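Pesticidal crystal protein Cry4Aa (Bacillus thuringiensis, PDB 2C9K) kills mosquito larvae by binding to midgut epithelial cells and causing their colloid-osmotic lysis. Local coordinates at residues A[432-437]-A[453-458]. Sequence-based numbering, arbitrary orientation.
Sequences HILSFI and FAWTHS
With CG of Leu434 anti to its backbone N (chi1 -172°) and CG of Trp455 anti to its carbonyl carbon (chi1 -60°), both CG atoms stand on the same face of the sheet, and of the leucine CD1 alone comes over the indole's six-membered ring. Leu434 CD1 sits 3.9 Å from the centroid of that ring, close to its normal, as a CH-pi contact, and the same methyl reaches Phe453 CB at 4.0 Å. Farther along, Ile437 runs beside Phe453, its CD1 3.6 Å from CE2 of the ring. These four side chains share one face of the sheet and pack against Leu299 and Leu357 of strands 294-303 and 353-362; Phe453 also stacks on Phe407.

At the other end, His457 turns its ring edge toward the face of His432, the centroids 5.1 Å apart and the planes at 69°. NE2 of His432 is held from outside the pair by Arg261.

The backbones are antiparallel. Ile433 and Thr456 exchange two nearly straight bonds, Ile433 N to Thr456 O and Thr456 N to Ile433 O, each 3.1 Å. Beyond Trp455 the register slips by one residue: Ser435 N donates to Ala454 O (2.9 Å) from well above the carbonyl plane, whereas Ala454 N donates to Phe436 O (2.8 Å). Ser435 and Phe436 together thus face Ala454, a beta bulge. The buried OG of Ser435 is satisfied by Glu262 of the adjoining strand 262-267. This bulged beta hairpin, with strand 262-267 completing a three-stranded sheet whose apolar face turns toward the other two sheets, is characteristic of the beta-prism middle domain of the three-domain delta-endotoxins.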
loop_
_atom_site.group_PDB
_atom_site.type_symbol
_atom_site.label_atom_id
_atom_site.label_comp_id
_atom_site.label_asym_id
_atom_site.label_seq_id
_atom_site.Cartn_x
_atom_site.Cartn_y
_atom_site.Cartn_z
ATOM N N HIS A 432 -0.668 -1.787 -9.744
ATOM C CA HIS A 432 -1.920 -1.232 -9.249
ATOM C C HIS A 432 -3.029 -1.366 -10.272
ATOM O O HIS A 432 -2.766 -1.493 -11.460
ATOM C CB HIS A 432 -1.752 0.249 -8.881
ATOM C CG HIS A 432 -0.917 0.489 -7.657
ATOM N ND1 HIS A 432 0.446 0.280 -7.628
ATOM C CD2 HIS A 432 -1.251 0.957 -6.429
ATOM C CE1 HIS A 432 0.915 0.610 -6.439
ATOM N NE2 HIS A 432 -0.093 1.025 -5.693
ATOM N N ILE A 433 -4.270 -1.346 -9.791
ATOM C CA ILE A 433 -5.456 -1.437 -10.640
ATOM C C ILE A 433 -6.411 -0.300 -10.269
ATOM O O ILE A 433 -6.466 0.118 -9.106
ATOM C CB ILE A 433 -6.215 -2.773 -10.434
ATOM C CG1 ILE A 433 -6.844 -2.802 -9.033
ATOM C CG2 ILE A 433 -5.272 -3.960 -10.669
ATOM C CD1 ILE A 433 -7.766 -3.978 -8.807
ATOM N N LEU A 434 -7.170 0.194 -11.239
ATOM C CA LEU A 434 -8.106 1.284 -10.969
ATOM C C LEU A 434 -9.155 0.813 -9.971
ATOM O O LEU A 434 -9.625 -0.316 -10.053
ATOM C CB LEU A 434 -8.795 1.750 -12.257
ATOM C CG LEU A 434 -9.620 3.016 -12.008
ATOM C CD1 LEU A 434 -8.673 4.170 -11.721
ATOM C CD2 LEU A 434 -10.500 3.331 -13.199
ATOM N N SER A 435 -9.545 1.664 -9.035
ATOM C CA SER A 435 -10.534 1.230 -8.064
ATOM C C SER A 435 -11.713 2.171 -7.913
ATOM O O SER A 435 -12.752 1.779 -7.396
ATOM C CB SER A 435 -9.872 1.029 -6.700
ATOM O OG SER A 435 -9.413 2.255 -6.171
ATOM N N PHE A 436 -11.559 3.402 -8.388
ATOM C CA PHE A 436 -12.610 4.409 -8.245
ATOM C C PHE A 436 -12.222 5.725 -8.935
ATOM O O PHE A 436 -11.037 6.006 -9.136
ATOM C CB PHE A 436 -12.804 4.691 -6.754
ATOM C CG PHE A 436 -14.187 5.125 -6.378
ATOM C CD1 PHE A 436 -15.219 4.191 -6.283
ATOM C CD2 PHE A 436 -14.446 6.452 -6.050
ATOM C CE1 PHE A 436 -16.486 4.570 -5.861
ATOM C CE2 PHE A 436 -15.716 6.843 -5.624
ATOM C CZ PHE A 436 -16.737 5.898 -5.527
ATOM N N ILE A 437 -13.224 6.528 -9.289
ATOM C CA ILE A 437 -12.984 7.837 -9.899
ATOM C C ILE A 437 -13.927 8.869 -9.283
ATOM O O ILE A 437 -15.116 8.849 -9.568
ATOM C CB ILE A 437 -13.222 7.834 -11.413
ATOM C CG1 ILE A 437 -12.175 6.969 -12.115
ATOM C CG2 ILE A 437 -13.137 9.252 -11.941
ATOM C CD1 ILE A 437 -12.310 6.959 -13.633
ATOM N N PHE A 453 -8.056 9.617 -9.629
ATOM C CA PHE A 453 -8.173 8.215 -9.986
ATOM C C PHE A 453 -7.597 7.398 -8.842
ATOM O O PHE A 453 -6.428 7.538 -8.499
ATOM C CB PHE A 453 -7.429 7.953 -11.299
ATOM C CG PHE A 453 -7.982 8.734 -12.470
ATOM C CD1 PHE A 453 -7.719 10.096 -12.607
ATOM C CD2 PHE A 453 -8.828 8.121 -13.397
ATOM C CE1 PHE A 453 -8.293 10.836 -13.641
ATOM C CE2 PHE A 453 -9.405 8.853 -14.434
ATOM C CZ PHE A 453 -9.138 10.211 -14.554
ATOM N N ALA A 454 -8.444 6.578 -8.231
ATOM C CA ALA A 454 -8.049 5.737 -7.107
ATOM C C ALA A 454 -7.371 4.474 -7.612
ATOM O O ALA A 454 -7.791 3.896 -8.608
ATOM C CB ALA A 454 -9.266 5.373 -6.286
ATOM N N TRP A 455 -6.328 4.048 -6.914
ATOM C CA TRP A 455 -5.588 2.860 -7.291
ATOM C C TRP A 455 -5.300 1.988 -6.083
ATOM O O TRP A 455 -4.811 2.470 -5.073
ATOM C CB TRP A 455 -4.258 3.252 -7.949
ATOM C CG TRP A 455 -4.409 4.071 -9.194
ATOM C CD1 TRP A 455 -4.395 5.427 -9.289
ATOM C CD2 TRP A 455 -4.638 3.575 -10.521
ATOM N NE1 TRP A 455 -4.604 5.812 -10.592
ATOM C CE2 TRP A 455 -4.758 4.694 -11.368
ATOM C CE3 TRP A 455 -4.755 2.292 -11.073
ATOM C CZ2 TRP A 455 -4.988 4.572 -12.738
ATOM C CZ3 TRP A 455 -4.982 2.172 -12.438
ATOM C CH2 TRP A 455 -5.096 3.304 -13.253
ATOM N N THR A 456 -5.609 0.703 -6.189
ATOM C CA THR A 456 -5.341 -0.225 -5.103
ATOM C C THR A 456 -4.212 -1.154 -5.540
ATOM O O THR A 456 -3.985 -1.334 -6.740
ATOM C CB THR A 456 -6.591 -1.045 -4.741
ATOM O OG1 THR A 456 -7.165 -1.607 -5.927
ATOM C CG2 THR A 456 -7.608 -0.161 -4.054
ATOM N N HIS A 457 -3.496 -1.736 -4.583
ATOM C CA HIS A 457 -2.385 -2.622 -4.928
ATOM C C HIS A 457 -2.857 -3.939 -5.549
ATOM O O HIS A 457 -3.740 -4.607 -5.002
ATOM C CB HIS A 457 -1.542 -2.924 -3.697
ATOM C CG HIS A 457 -0.170 -3.411 -4.029
ATOM N ND1 HIS A 457 0.896 -2.559 -4.211
ATOM C CD2 HIS A 457 0.296 -4.656 -4.271
ATOM C CE1 HIS A 457 1.963 -3.259 -4.551
ATOM N NE2 HIS A 457 1.625 -4.535 -4.595
ATOM N N SER A 458 -2.255 -4.324 -6.673
ATOM C CA SER A 458 -2.650 -5.553 -7.361
ATOM C C SER A 458 -2.277 -6.837 -6.623
ATOM O O SER A 458 -2.354 -7.929 -7.185
ATOM C CB SER A 458 -2.064 -5.587 -8.774
ATOM O OG SER A 458 -0.662 -5.759 -8.745
#